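Long-range contact in Na-K-Cl cotransporter (Methanosarcina acetivorans, PDB 3G40), which probably carries chloride together with cations across the membrane as an SLC12A family symporter, the present chain being its cytoplasmic C-terminal domain: residues A208-Q216 and N226-E234. Residues are numbered along the deposited sequence; the frame is centred on the assembly and turned at random.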
# COMPACT_ATOMS: atom_id res chain seq x y z
N ALA A 208 17.48 -32.00 8.83
CA ALA A 208 16.20 -31.38 9.17
C ALA A 208 16.10 -31.17 10.69
O ALA A 208 15.69 -30.10 11.14
CB ALA A 208 15.01 -32.22 8.65
N GLN A 209 16.49 -32.19 11.46
CA GLN A 209 16.51 -32.08 12.91
C GLN A 209 17.44 -30.96 13.36
O GLN A 209 17.10 -30.17 14.23
CB GLN A 209 16.97 -33.40 13.55
CG GLN A 209 17.00 -33.34 15.08
CD GLN A 209 15.60 -33.26 15.67
OE1 GLN A 209 14.92 -34.27 15.79
NE2 GLN A 209 15.18 -32.05 16.06
N ALA A 210 18.64 -30.91 12.79
CA ALA A 210 19.58 -29.87 13.16
C ALA A 210 19.04 -28.47 12.84
O ALA A 210 19.28 -27.52 13.58
CB ALA A 210 20.93 -30.11 12.48
N ALA A 211 18.28 -28.35 11.75
CA ALA A 211 17.73 -27.06 11.34
C ALA A 211 16.62 -26.65 12.30
O ALA A 211 16.50 -25.49 12.66
CB ALA A 211 17.21 -27.13 9.90
N GLU A 212 15.81 -27.62 12.70
CA GLU A 212 14.79 -27.37 13.71
C GLU A 212 15.42 -26.86 15.01
O GLU A 212 14.92 -25.90 15.60
CB GLU A 212 14.01 -28.66 14.00
CG GLU A 212 12.87 -28.48 14.99
CD GLU A 212 11.70 -27.73 14.39
OE1 GLU A 212 11.43 -27.91 13.18
OE2 GLU A 212 11.04 -26.96 15.12
N ASN A 213 16.45 -27.45 15.46
CA ASN A 213 17.06 -27.11 16.66
C ASN A 213 17.72 -25.73 16.52
O ASN A 213 17.68 -25.08 17.33
CB ASN A 213 18.05 -28.15 17.17
CG ASN A 213 17.39 -29.49 17.59
OD1 ASN A 213 16.33 -29.61 17.91
ND2 ASN A 213 18.13 -30.37 17.61
N PHE A 214 18.35 -25.48 15.41
CA PHE A 214 18.96 -24.18 15.15
C PHE A 214 17.93 -23.05 15.20
O PHE A 214 18.15 -22.05 15.86
CB PHE A 214 19.70 -24.20 13.82
CG PHE A 214 20.20 -22.87 13.38
CD1 PHE A 214 21.42 -22.38 13.85
CD2 PHE A 214 19.47 -22.09 12.50
CE1 PHE A 214 21.88 -21.13 13.45
CE2 PHE A 214 19.94 -20.83 12.10
CZ PHE A 214 21.14 -20.37 12.57
N LEU A 215 16.80 -23.24 14.52
CA LEU A 215 15.73 -22.23 14.51
C LEU A 215 15.14 -21.97 15.90
O LEU A 215 14.90 -20.82 16.28
CB LEU A 215 14.62 -22.62 13.54
CG LEU A 215 15.06 -22.77 12.08
CD1 LEU A 215 13.85 -22.99 11.17
CD2 LEU A 215 15.88 -21.57 11.62
N GLN A 216 14.91 -23.03 16.67
CA GLN A 216 14.42 -22.85 18.04
C GLN A 216 15.46 -22.09 18.88
O GLN A 216 15.11 -21.26 19.72
CB GLN A 216 14.09 -24.20 18.70
CG GLN A 216 12.89 -24.95 18.08
CD GLN A 216 11.54 -24.37 18.48
OE1 GLN A 216 11.45 -23.23 18.95
NE2 GLN A 216 10.48 -25.16 18.29
N ASN A 226 6.75 -16.35 20.25
CA ASN A 226 5.69 -16.76 19.34
C ASN A 226 6.14 -16.93 17.89
O ASN A 226 5.36 -16.72 16.97
CB ASN A 226 4.52 -15.78 19.42
CG ASN A 226 4.01 -15.59 20.83
OD1 ASN A 226 3.71 -16.56 21.53
ND2 ASN A 226 3.90 -14.34 21.26
N VAL A 227 7.39 -17.31 17.69
CA VAL A 227 7.91 -17.61 16.36
C VAL A 227 7.61 -19.06 15.97
O VAL A 227 7.87 -19.99 16.73
CB VAL A 227 9.43 -17.32 16.29
CG1 VAL A 227 9.98 -17.66 14.91
CG2 VAL A 227 9.69 -15.85 16.63
N LYS A 228 7.04 -19.25 14.78
CA LYS A 228 6.75 -20.60 14.29
C LYS A 228 7.84 -21.06 13.34
O LYS A 228 8.32 -20.27 12.52
CB LYS A 228 5.40 -20.63 13.56
CG LYS A 228 4.20 -20.37 14.46
CD LYS A 228 2.89 -20.55 13.72
CE LYS A 228 1.69 -20.31 14.63
NZ LYS A 228 0.41 -20.28 13.87
N MET A 229 8.26 -22.31 13.46
CA MET A 229 9.35 -22.86 12.66
C MET A 229 8.82 -23.85 11.63
O MET A 229 8.00 -24.71 11.95
CB MET A 229 10.35 -23.59 13.56
CG MET A 229 10.67 -22.88 14.86
SD MET A 229 11.29 -21.22 14.52
CE MET A 229 11.49 -20.65 16.20
N GLN A 230 9.29 -23.73 10.39
CA GLN A 230 9.03 -24.75 9.38
C GLN A 230 10.33 -25.19 8.75
O GLN A 230 11.10 -24.37 8.26
CB GLN A 230 8.10 -24.22 8.29
CG GLN A 230 6.65 -24.13 8.69
CD GLN A 230 5.74 -23.86 7.50
OE1 GLN A 230 5.92 -24.42 6.41
NE2 GLN A 230 4.76 -22.98 7.69
N VAL A 231 10.59 -26.49 8.75
CA VAL A 231 11.70 -27.03 7.99
C VAL A 231 11.10 -27.78 6.81
O VAL A 231 10.43 -28.80 6.98
CB VAL A 231 12.58 -27.97 8.85
CG1 VAL A 231 13.70 -28.55 8.01
CG2 VAL A 231 13.14 -27.24 10.05
N LEU A 232 11.34 -27.26 5.60
CA LEU A 232 10.71 -27.78 4.39
C LEU A 232 11.54 -28.86 3.71
O LEU A 232 12.76 -28.94 3.89
CB LEU A 232 10.44 -26.65 3.39
CG LEU A 232 9.50 -25.54 3.86
CD1 LEU A 232 9.35 -24.46 2.79
CD2 LEU A 232 8.13 -26.11 4.26
N ARG A 233 10.86 -29.70 2.93
CA ARG A 233 11.52 -30.74 2.16
C ARG A 233 12.25 -30.14 0.96
O ARG A 233 13.30 -30.62 0.55
CB ARG A 233 10.48 -31.77 1.69
CG ARG A 233 11.06 -33.04 1.11
CD ARG A 233 11.35 -34.04 2.22
NE ARG A 233 11.70 -35.36 1.69
CZ ARG A 233 11.91 -36.43 2.45
NH1 ARG A 233 11.80 -36.34 3.77
NH2 ARG A 233 12.23 -37.59 1.89
N GLU A 234 11.70 -29.06 0.42
CA GLU A 234 12.25 -28.49 -0.82
C GLU A 234 12.69 -27.04 -0.68
O GLU A 234 12.12 -26.28 0.10
CB GLU A 234 11.23 -28.61 -1.95
CG GLU A 234 10.69 -30.01 -2.16
CD GLU A 234 9.39 -30.02 -2.94
OE1 GLU A 234 9.17 -29.10 -3.76
OE2 GLU A 234 8.59 -30.96 -2.75
O HOH W 1 8.86 -27.37 12.35
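M229 and V231, alternate residues on one face of strand 228-232, meet the helix through apolar contacts with L215, A208 and A211. M229 SD lies 3.7 Å from L215 CB, leucine giving an apolar surface on the buried side. Beta-branched V231, well suited to a strand, sets CG1 3.9 Å from A208 CB and CG2 near A211 CB; the small alanines are consistent with segment axes only 8.5 Å apart.

Polar groups border this strip. The unbranched M229 chain, bent at chi2 (-57°), brings its methyl CE into van der Waals contact with L215 O, at 3.4 Å, and near Q216 OE1. Exposed Q216 can lay its amide against M229 CG. E212, long enough to reach the strand, places OE1 3.6 Å from V231 CG2 and OE2 beside M229 CB. One water donates to both E212 OE1 and M229 O. An alanine in place of M229 would probably open a gap beside L215 and leave the Q216 amide freer to turn.

Strand 228-232, at 158° to the helix segment, completes the beta-alpha-beta unit begun by strand 195-201. The contact's chemistry implies an outermost strand held to its helix mainly by side-chain packing, with one water bridge and no direct hydrogen bond.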